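Local coordinates for protein alkaline phosphatase D (Bacillus subtilis, PDB 2YEQ) that hydrolyses phosphate esters, acting as a phosphodiesterase whose active site contains iron and calcium, at residues D21-W26 with G102-L107; L145-G150 with F273-T278; M246-S251 with L261-T266. All coordinates share one frame; numbering follows the deposited sequence.

Contact 1. Residues D21-W26 with G102-L107. With PE5 (3,6,9,12,15,18,21,24-octaoxahexacosan-1-ol), chain B.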
loop_
_atom_site.group_PDB
_atom_site.type_symbol
_atom_site.label_atom_id
_atom_site.label_comp_id
_atom_site.label_asym_id
_atom_site.label_seq_id
_atom_site.Cartn_x
_atom_site.Cartn_y
_atom_site.Cartn_z
ATOM N N ASP A 21 7.599 -12.823 -18.278
ATOM C CA ASP A 21 7.283 -14.189 -18.707
ATOM C C ASP A 21 6.496 -15.017 -17.681
ATOM O O ASP A 21 6.349 -16.230 -17.851
ATOM C CB ASP A 21 8.590 -14.922 -19.018
ATOM C CG ASP A 21 9.418 -15.193 -17.764
ATOM O OD1 ASP A 21 9.427 -14.340 -16.844
ATOM O OD2 ASP A 21 10.046 -16.270 -17.682
ATOM N N SER A 22 6.027 -14.385 -16.611
ATOM C CA SER A 22 5.353 -15.106 -15.527
ATOM C C SER A 22 4.615 -14.139 -14.650
ATOM O O SER A 22 4.848 -12.923 -14.713
ATOM C CB SER A 22 6.355 -15.881 -14.669
ATOM O OG SER A 22 7.279 -15.017 -14.043
ATOM N N VAL A 23 3.730 -14.689 -13.822
ATOM C CA VAL A 23 2.971 -13.919 -12.863
ATOM C C VAL A 23 2.612 -14.862 -11.711
ATOM O O VAL A 23 2.552 -16.076 -11.902
ATOM C CB VAL A 23 1.695 -13.350 -13.510
ATOM C CG1 VAL A 23 0.742 -14.489 -13.936
ATOM C CG2 VAL A 23 0.989 -12.387 -12.549
ATOM N N VAL A 24 2.406 -14.318 -10.521
ATOM C CA VAL A 24 1.931 -15.121 -9.394
ATOM C C VAL A 24 0.405 -15.163 -9.435
ATOM O O VAL A 24 -0.255 -14.126 -9.622
ATOM C CB VAL A 24 2.391 -14.563 -8.033
ATOM C CG1 VAL A 24 1.781 -15.382 -6.895
ATOM C CG2 VAL A 24 3.925 -14.566 -7.923
ATOM N N LEU A 25 -0.143 -16.359 -9.257
ATOM C CA LEU A 25 -1.576 -16.567 -9.084
ATOM C C LEU A 25 -1.829 -17.006 -7.649
ATOM O O LEU A 25 -1.113 -17.853 -7.131
ATOM C CB LEU A 25 -2.076 -17.646 -10.049
ATOM C CG LEU A 25 -1.646 -17.555 -11.519
ATOM C CD1 LEU A 25 -2.234 -18.743 -12.312
ATOM C CD2 LEU A 25 -2.076 -16.221 -12.134
ATOM N N TRP A 26 -2.875 -16.467 -7.033
ATOM C CA TRP A 26 -3.173 -16.711 -5.643
ATOM C C TRP A 26 -4.630 -17.107 -5.454
ATOM O O TRP A 26 -5.533 -16.570 -6.103
ATOM C CB TRP A 26 -2.891 -15.448 -4.807
ATOM C CG TRP A 26 -3.271 -15.577 -3.358
ATOM C CD1 TRP A 26 -2.462 -15.979 -2.332
ATOM C CD2 TRP A 26 -4.559 -15.318 -2.773
ATOM N NE1 TRP A 26 -3.169 -15.997 -1.155
ATOM C CE2 TRP A 26 -4.454 -15.602 -1.393
ATOM C CE3 TRP A 26 -5.797 -14.886 -3.281
ATOM C CZ2 TRP A 26 -5.518 -15.456 -0.518
ATOM C CZ3 TRP A 26 -6.870 -14.774 -2.400
ATOM C CH2 TRP A 26 -6.714 -15.049 -1.029
ATOM N N GLY A 102 -9.991 -14.865 -12.867
ATOM C CA GLY A 102 -9.198 -13.682 -12.673
ATOM C C GLY A 102 -8.607 -13.232 -13.994
ATOM O O GLY A 102 -8.454 -14.019 -14.951
ATOM N N LYS A 103 -8.270 -11.946 -14.039
ATOM C CA LYS A 103 -7.564 -11.365 -15.159
ATOM C C LYS A 103 -6.225 -10.785 -14.724
ATOM O O LYS A 103 -6.124 -10.110 -13.691
ATOM C CB LYS A 103 -8.429 -10.270 -15.749
ATOM C CG LYS A 103 -7.957 -9.655 -17.031
ATOM C CD LYS A 103 -9.093 -8.708 -17.498
ATOM C CE LYS A 103 -8.782 -7.917 -18.747
ATOM N NZ LYS A 103 -9.875 -6.891 -18.946
ATOM N N THR A 104 -5.211 -11.014 -15.529
ATOM C CA THR A 104 -3.890 -10.532 -15.221
ATOM C C THR A 104 -3.124 -10.101 -16.471
ATOM O O THR A 104 -3.635 -10.197 -17.589
ATOM C CB THR A 104 -3.093 -11.603 -14.460
ATOM O OG1 THR A 104 -1.943 -10.987 -13.886
ATOM C CG2 THR A 104 -2.672 -12.776 -15.363
ATOM N N LYS A 105 -1.894 -9.633 -16.282
ATOM C CA LYS A 105 -1.106 -9.121 -17.402
ATOM C C LYS A 105 0.383 -9.122 -17.108
ATOM O O LYS A 105 0.822 -8.610 -16.068
ATOM C CB LYS A 105 -1.567 -7.715 -17.752
ATOM C CG LYS A 105 -0.959 -7.181 -19.050
ATOM C CD LYS A 105 -1.407 -5.746 -19.275
ATOM C CE LYS A 105 -0.780 -5.117 -20.497
ATOM N NZ LYS A 105 0.293 -4.153 -20.108
ATOM N N THR A 106 1.156 -9.728 -17.998
ATOM C CA THR A 106 2.598 -9.784 -17.843
ATOM C C THR A 106 3.217 -8.408 -18.152
ATOM O O THR A 106 2.616 -7.570 -18.820
ATOM C CB THR A 106 3.260 -10.829 -18.778
ATOM O OG1 THR A 106 2.801 -10.621 -20.125
ATOM C CG2 THR A 106 2.989 -12.255 -18.326
ATOM N N LEU A 107 4.432 -8.196 -17.670
ATOM C CA LEU A 107 5.171 -6.971 -17.976
ATOM C C LEU A 107 5.686 -7.002 -19.425
ATOM O O LEU A 107 5.874 -8.070 -20.001
ATOM C CB LEU A 107 6.382 -6.849 -17.061
ATOM C CG LEU A 107 6.125 -6.759 -15.551
ATOM C CD1 LEU A 107 7.469 -6.524 -14.850
ATOM C CD2 LEU A 107 5.129 -5.671 -15.242
HETATM C C50 PE5 B . -12.365 -8.237 -21.810
HETATM O O1 PE5 B . -12.260 -8.545 -20.414
HETATM C C1 PE5 B . -13.468 -8.221 -19.719
HETATM C C2 PE5 B . -13.338 -8.491 -18.223
HETATM O O2 PE5 B . -12.348 -7.619 -17.666
HETATM C C3 PE5 B . -12.717 -7.014 -16.426
HETATM C C4 PE5 B . -11.562 -6.177 -15.941
#
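Val23 and Thr104 meet between two facing β-layers in the N-terminal domain, consistent with the immunoglobulin-like sandwich of the E-set group. Val23 sits on strand 23-28 of the large mixed sheet, which continues into the phosphatase domain, and Thr104 near the end of strand 97-105, an outer strand of the four-stranded antiparallel sheet. The two segments bury a modest 198 Å² of surface, and the four residues that touch are all buried. Val23 and Thr104 both point across the gap and reach each other tip to tip. Two pairs of atoms carry this meeting: Val23 CG2 lies 3.5 Å from Thr104 OG1, and Val23 CG1 lies 4.1 Å from Thr104 CG2. The first pairing follows from the torsions, since Val23 CG2 and Thr104 OG1 (chi1 -166°) are each turned anti to the backbone N of their own residue. The hydroxyl is not left facing a methyl alone, because Thr104 OG1 is hydrogen-bonded to Ser15 OG on strand 13-16, next to strand 23-28, and so ties the two layers together by a polar bond inside an apolar interface. Further along strand 23-28, Leu25 packs on Trp48, Val50, Tyr90 and Phe92. Toward the other end, Thr106 CG2 rests against the backbone of Ser22, 4.1 Å from Ser22 N, where the two backbones approach most closely, with CA atoms of Ser22 and Thr106 6.4 Å apart. Thr106 OG1 turns elsewhere, bonding to Glu83 O and Lys86 N, which fixes the rotation of the side chain and holds its methyl on Ser22. On the other face of the outer strand, the extended side chain of Lys103 holds a bound polyether: Lys103 NZ gives hydrogen bonds to O2 of PE5 at 2.9 Å and to O1 of PE5 at 3.3 Å.

Contact 2. Residues L145-G150 with F273-T278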
loop_
_atom_site.group_PDB
_atom_site.type_symbol
_atom_site.label_atom_id
_atom_site.label_comp_id
_atom_site.label_asym_id
_atom_site.label_seq_id
_atom_site.Cartn_x
_atom_site.Cartn_y
_atom_site.Cartn_z
ATOM N N LEU A 145 -1.559 -2.404 -13.716
ATOM C CA LEU A 145 -1.332 -3.001 -12.392
ATOM C C LEU A 145 -1.801 -2.090 -11.282
ATOM O O LEU A 145 -2.206 -0.941 -11.515
ATOM C CB LEU A 145 0.124 -3.462 -12.208
ATOM C CG LEU A 145 1.300 -2.499 -12.363
ATOM C CD1 LEU A 145 1.495 -1.737 -11.102
ATOM C CD2 LEU A 145 2.565 -3.271 -12.666
ATOM N N VAL A 146 -1.836 -2.642 -10.070
ATOM C CA VAL A 146 -2.203 -1.928 -8.874
ATOM C C VAL A 146 -1.067 -2.106 -7.849
ATOM O O VAL A 146 -0.486 -3.201 -7.747
ATOM C CB VAL A 146 -3.519 -2.472 -8.280
ATOM C CG1 VAL A 146 -3.800 -1.888 -6.907
ATOM C CG2 VAL A 146 -4.678 -2.163 -9.227
ATOM N N PHE A 147 -0.767 -1.024 -7.124
ATOM C CA PHE A 147 0.122 -1.052 -5.950
ATOM C C PHE A 147 -0.665 -0.858 -4.676
ATOM O O PHE A 147 -1.539 -0.005 -4.587
ATOM C CB PHE A 147 1.145 0.107 -5.992
ATOM C CG PHE A 147 2.197 -0.050 -7.034
ATOM C CD1 PHE A 147 3.334 -0.779 -6.781
ATOM C CD2 PHE A 147 2.069 0.574 -8.275
ATOM C CE1 PHE A 147 4.315 -0.921 -7.732
ATOM C CE2 PHE A 147 3.069 0.440 -9.244
ATOM C CZ PHE A 147 4.184 -0.308 -8.967
ATOM N N HIS A 148 -0.369 -1.659 -3.660
ATOM C CA HIS A 148 -0.871 -1.373 -2.340
ATOM C C HIS A 148 0.328 -1.001 -1.464
ATOM O O HIS A 148 1.346 -1.684 -1.469
ATOM C CB HIS A 148 -1.674 -2.539 -1.767
ATOM C CG HIS A 148 -2.593 -2.120 -0.671
ATOM N ND1 HIS A 148 -2.149 -1.858 0.604
ATOM C CD2 HIS A 148 -3.918 -1.878 -0.665
ATOM C CE1 HIS A 148 -3.167 -1.466 1.346
ATOM N NE2 HIS A 148 -4.256 -1.470 0.600
ATOM N N LEU A 149 0.203 0.110 -0.750
ATOM C CA LEU A 149 1.339 0.718 -0.040
ATOM C C LEU A 149 1.246 0.605 1.484
ATOM O O LEU A 149 2.038 1.236 2.197
ATOM C CB LEU A 149 1.469 2.195 -0.403
ATOM C CG LEU A 149 1.661 2.490 -1.899
ATOM C CD1 LEU A 149 1.838 4.012 -2.101
ATOM C CD2 LEU A 149 2.801 1.697 -2.507
ATOM N N GLY A 150 0.261 -0.147 1.977
ATOM C CA GLY A 150 0.222 -0.553 3.417
ATOM C C GLY A 150 -1.105 -0.318 4.107
ATOM O O GLY A 150 -2.019 0.299 3.552
ATOM N N PHE A 273 10.752 0.553 -10.984
ATOM C CA PHE A 273 9.972 0.626 -9.743
ATOM C C PHE A 273 10.763 -0.029 -8.614
ATOM O O PHE A 273 11.132 -1.188 -8.724
ATOM C CB PHE A 273 8.656 -0.113 -9.904
ATOM C CG PHE A 273 7.658 0.612 -10.756
ATOM C CD1 PHE A 273 6.843 1.567 -10.212
ATOM C CD2 PHE A 273 7.549 0.332 -12.115
ATOM C CE1 PHE A 273 5.916 2.249 -10.987
ATOM C CE2 PHE A 273 6.618 1.007 -12.906
ATOM C CZ PHE A 273 5.808 1.975 -12.335
ATOM N N ASN A 274 11.025 0.741 -7.575
ATOM C CA ASN A 274 11.671 0.261 -6.357
ATOM C C ASN A 274 10.611 0.222 -5.290
ATOM O O ASN A 274 10.184 1.264 -4.803
ATOM C CB ASN A 274 12.795 1.218 -5.955
ATOM C CG ASN A 274 13.836 1.379 -7.057
ATOM O OD1 ASN A 274 14.680 0.508 -7.266
ATOM N ND2 ASN A 274 13.702 2.452 -7.841
ATOM N N VAL A 275 10.173 -0.987 -4.952
ATOM C CA VAL A 275 9.168 -1.197 -3.923
ATOM C C VAL A 275 9.911 -1.367 -2.570
ATOM O O VAL A 275 10.637 -2.332 -2.385
ATOM C CB VAL A 275 8.310 -2.458 -4.246
ATOM C CG1 VAL A 275 7.257 -2.655 -3.210
ATOM C CG2 VAL A 275 7.654 -2.314 -5.664
ATOM N N LEU A 276 9.729 -0.407 -1.670
ATOM C CA LEU A 276 10.499 -0.331 -0.452
ATOM C C LEU A 276 9.744 -0.940 0.732
ATOM O O LEU A 276 8.489 -1.179 0.686
ATOM C CB LEU A 276 10.827 1.125 -0.125
ATOM C CG LEU A 276 11.479 1.962 -1.241
ATOM C CD1 LEU A 276 11.847 3.366 -0.713
ATOM C CD2 LEU A 276 12.670 1.260 -1.860
ATOM N N ASP A 277 10.521 -1.169 1.790
ATOM C CA ASP A 277 10.025 -1.624 3.093
ATOM C C ASP A 277 10.659 -0.747 4.158
ATOM O O ASP A 277 11.822 -0.925 4.512
ATOM C CB ASP A 277 10.383 -3.110 3.242
ATOM C CG ASP A 277 9.885 -3.737 4.569
ATOM O OD1 ASP A 277 9.356 -3.027 5.447
ATOM O OD2 ASP A 277 10.040 -4.970 4.672
ATOM N N THR A 278 9.891 0.222 4.645
ATOM C CA THR A 278 10.378 1.191 5.594
ATOM C C THR A 278 9.972 0.861 7.036
ATOM O O THR A 278 10.128 1.705 7.913
ATOM C CB THR A 278 9.897 2.623 5.230
ATOM O OG1 THR A 278 8.452 2.690 5.246
ATOM C CG2 THR A 278 10.450 3.050 3.815
#
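The side chains of Phe147 and Phe273 leave their backbones in nearly the same way, each with CG anti to the carbonyl carbon (chi1 -71° and -74°), and this points both rings into the space between their strands. The rings cross obliquely, with planes at 36° and centroids 5.2 Å apart. Phe147 touches with the far end of its ring: Phe147 CZ is 3.5 Å from Phe273 CD1, and Phe147 CE2 is 3.8 Å from Phe273 CE1. Val275, two residues further along the same strand, puts its CG2 methyl at the edge of the Phe147 ring, 4.2 Å from Phe147 CE1. This is purely apolar packing between layers, as expected of the two facing sheets of a calcineurin-like metallophosphatase: strand 145-148 is an inner strand of the ten-stranded sheet, and strand 271-275 belongs to the seven-stranded one. Phe121 and Phe265 also pack on Phe147, adding a neighbour from each sheet. Beyond the phenylalanine, strand 145-148 runs out toward the metal centre, where Asp151 binds both iron and calcium. The turn leading there is held from within, since Gly150 N donates to His148 ND1 at 3.3 Å, the donor tilted out of the imidazole plane. His148 NE2 is bonded to Gln125 OE1, so both ring nitrogens have partners and the rotation of the ring is fixed. At the backbone angles of Gly150, a CB atom would be forced against Leu149 O.

Contact 3. Residues M246-S251 with L261-T266. With PE5 (3,6,9,12,15,18,21,24-octaoxahexacosan-1-ol), chain V.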
loop_
_atom_site.group_PDB
_atom_site.type_symbol
_atom_site.label_atom_id
_atom_site.label_comp_id
_atom_site.label_asym_id
_atom_site.label_seq_id
_atom_site.Cartn_x
_atom_site.Cartn_y
_atom_site.Cartn_z
ATOM N N MET A 246 -1.274 -12.965 0.203
ATOM C CA MET A 246 -0.803 -12.037 -0.833
ATOM C C MET A 246 -0.136 -12.751 -1.989
ATOM O O MET A 246 0.577 -13.744 -1.796
ATOM C CB MET A 246 0.179 -11.036 -0.227
ATOM C CG MET A 246 -0.437 -10.045 0.711
ATOM S SD MET A 246 -1.741 -9.052 -0.066
ATOM C CE MET A 246 -2.249 -7.972 1.216
ATOM N N PRO A 247 -0.302 -12.221 -3.204
ATOM C CA PRO A 247 0.265 -12.861 -4.397
ATOM C C PRO A 247 1.746 -12.522 -4.577
ATOM O O PRO A 247 2.121 -11.765 -5.475
ATOM C CB PRO A 247 -0.575 -12.281 -5.531
ATOM C CG PRO A 247 -0.883 -10.916 -5.071
ATOM C CD PRO A 247 -1.105 -11.042 -3.566
ATOM N N LEU A 248 2.566 -13.116 -3.722
ATOM C CA LEU A 248 4.015 -12.922 -3.690
ATOM C C LEU A 248 4.752 -14.135 -4.221
ATOM O O LEU A 248 4.251 -15.250 -4.178
ATOM C CB LEU A 248 4.433 -12.662 -2.239
ATOM C CG LEU A 248 3.825 -11.410 -1.588
ATOM C CD1 LEU A 248 4.202 -11.302 -0.117
ATOM C CD2 LEU A 248 4.242 -10.111 -2.298
ATOM N N ARG A 249 5.972 -13.929 -4.687
ATOM C CA ARG A 249 6.825 -15.030 -5.141
ATOM C C ARG A 249 7.485 -15.758 -3.970
ATOM O O ARG A 249 7.448 -15.276 -2.856
ATOM C CB ARG A 249 7.872 -14.503 -6.118
ATOM C CG ARG A 249 7.227 -14.073 -7.410
ATOM C CD ARG A 249 8.197 -13.593 -8.428
ATOM N NE ARG A 249 7.481 -13.145 -9.630
ATOM C CZ ARG A 249 7.210 -13.896 -10.694
ATOM N NH1 ARG A 249 7.573 -15.164 -10.761
ATOM N NH2 ARG A 249 6.561 -13.369 -11.719
ATOM N N ILE A 250 8.061 -16.925 -4.236
ATOM C CA ILE A 250 8.565 -17.811 -3.174
ATOM C C ILE A 250 9.764 -17.196 -2.381
ATOM O O ILE A 250 9.965 -17.488 -1.197
ATOM C CB ILE A 250 8.904 -19.223 -3.751
ATOM C CG1 ILE A 250 9.022 -20.262 -2.613
ATOM C CG2 ILE A 250 10.151 -19.173 -4.631
ATOM C CD1 ILE A 250 7.727 -20.437 -1.806
ATOM N N SER A 251 10.501 -16.289 -3.010
ATOM C CA SER A 251 11.586 -15.601 -2.325
ATOM C C SER A 251 11.075 -14.670 -1.220
ATOM O O SER A 251 11.852 -14.244 -0.382
ATOM C CB SER A 251 12.432 -14.827 -3.334
ATOM O OG SER A 251 11.590 -13.926 -4.044
ATOM N N LEU A 261 10.519 -8.507 1.382
ATOM C CA LEU A 261 9.434 -7.859 0.675
ATOM C C LEU A 261 9.942 -6.762 -0.280
ATOM O O LEU A 261 9.388 -6.590 -1.364
ATOM C CB LEU A 261 8.415 -7.289 1.630
ATOM C CG LEU A 261 7.038 -6.945 1.048
ATOM C CD1 LEU A 261 6.358 -8.177 0.382
ATOM C CD2 LEU A 261 6.152 -6.372 2.109
ATOM N N TYR A 262 10.981 -6.012 0.090
ATOM C CA TYR A 262 11.474 -5.020 -0.867
ATOM C C TYR A 262 11.969 -5.686 -2.143
ATOM O O TYR A 262 12.543 -6.769 -2.118
ATOM C CB TYR A 262 12.474 -4.032 -0.252
ATOM C CG TYR A 262 13.861 -4.530 0.053
ATOM C CD1 TYR A 262 14.832 -4.599 -0.932
ATOM C CD2 TYR A 262 14.224 -4.836 1.364
ATOM C CE1 TYR A 262 16.135 -4.998 -0.632
ATOM C CE2 TYR A 262 15.508 -5.230 1.677
ATOM C CZ TYR A 262 16.456 -5.308 0.695
ATOM O OH TYR A 262 17.711 -5.696 1.042
ATOM N N ARG A 263 11.650 -5.067 -3.280
ATOM C CA ARG A 263 11.941 -5.668 -4.557
ATOM C C ARG A 263 11.832 -4.642 -5.690
ATOM O O ARG A 263 11.323 -3.539 -5.505
ATOM C CB ARG A 263 11.012 -6.853 -4.836
ATOM C CG ARG A 263 9.529 -6.529 -4.756
ATOM C CD ARG A 263 8.723 -7.792 -4.407
ATOM N NE ARG A 263 7.258 -7.675 -4.546
ATOM C CZ ARG A 263 6.439 -7.014 -3.743
ATOM N NH1 ARG A 263 6.865 -6.350 -2.665
ATOM N NH2 ARG A 263 5.151 -7.048 -3.994
ATOM N N HIS A 264 12.366 -5.022 -6.837
ATOM C CA HIS A 264 12.477 -4.108 -7.961
ATOM C C HIS A 264 12.025 -4.751 -9.273
ATOM O O HIS A 264 12.211 -5.932 -9.503
ATOM C CB HIS A 264 13.923 -3.614 -8.071
ATOM C CG HIS A 264 14.236 -2.945 -9.373
ATOM N ND1 HIS A 264 14.652 -3.644 -10.487
ATOM C CD2 HIS A 264 14.174 -1.641 -9.743
ATOM C CE1 HIS A 264 14.834 -2.798 -11.488
ATOM N NE2 HIS A 264 14.545 -1.577 -11.064
ATOM N N PHE A 265 11.428 -3.941 -10.142
ATOM C CA PHE A 265 11.147 -4.372 -11.505
ATOM C C PHE A 265 11.032 -3.149 -12.435
ATOM O O PHE A 265 10.817 -2.033 -11.979
ATOM C CB PHE A 265 9.863 -5.210 -11.560
ATOM C CG PHE A 265 8.621 -4.436 -11.249
ATOM C CD1 PHE A 265 8.248 -4.197 -9.930
ATOM C CD2 PHE A 265 7.813 -3.947 -12.265
ATOM C CE1 PHE A 265 7.106 -3.477 -9.637
ATOM C CE2 PHE A 265 6.672 -3.233 -11.977
ATOM C CZ PHE A 265 6.318 -2.987 -10.657
ATOM N N THR A 266 11.180 -3.380 -13.736
ATOM C CA THR A 266 11.074 -2.302 -14.718
ATOM C C THR A 266 9.892 -2.584 -15.630
ATOM O O THR A 266 9.591 -3.733 -15.929
ATOM C CB THR A 266 12.340 -2.178 -15.584
ATOM O OG1 THR A 266 12.514 -3.395 -16.318
ATOM C CG2 THR A 266 13.575 -1.940 -14.719
HETATM C C50 PE5 V . 18.523 -8.911 -1.760
HETATM O O1 PE5 V . 17.149 -8.862 -2.154
HETATM C C1 PE5 V . 16.922 -8.201 -3.409
HETATM C C2 PE5 V . 15.420 -8.035 -3.657
HETATM O O2 PE5 V . 14.912 -9.179 -4.354
HETATM C C3 PE5 V . 13.521 -9.481 -4.153
HETATM C C4 PE5 V . 13.252 -10.963 -4.347
#
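Leu248 lays a methyl over one face of the Arg263 guanidinium, with Leu248 CD2 3.6 Å from Arg263 NH2, so that an apolar group covers a buried charge. The two side chains cross at about a right angle. The same guanidinium is held at its edge: Arg263 NH1 donates to Leu261 O at 2.8 Å, nearly in the guanidinium plane and fairly straight (157°). Arg263 CG sits between the backbone N and the carbonyl carbon (chi1 55°), and from there to NE the chain is extended, carrying the head back beside Leu261. Arg263 opens strand 263-267, an outer strand of the seven-stranded sheet of the calcineurin-like domain, and its NH2 reaches out to Asp17 in a salt bridge and to Val206 O. A methionine here would probably leave Asp17 without its charged mate and Leu261 O without this donor. Leu248 also touches Leu261, CD1 to CD1 at 3.8 Å. Leu248 is the last residue of an inverse gamma turn centred on Pro247, closed by the hydrogen bond from Leu248 N to Met246 O at 2.8 Å. A bound polyether passes the strand, with C3 of PE5 3.7 Å from Arg263 CB.

All three contacts are made by buried residues, but their depths differ: the centre of contact 2 is about 6 Å from the centre of the chain, that of contact 3 about 14 Å and that of contact 1 about 19 Å. The chemistry differs too: ring packing in contact 2, a charge under a leucine in contact 3, mixed methyl and hydroxyl contacts in contact 1. Strands 23-28 and 145-148 share the ten-stranded sheet, so contacts 1 and 2 each join it to a different second sheet. Contacts 2 and 3 share the seven-stranded sheet through neighbouring strands, Phe273 N lying 2.8 Å from Phe265 O. Between contacts 1 and 3, Ser22 OG and Arg249 NH2 probably hydrogen-bond, linking the N-terminal domain with the loop after helix 228-245.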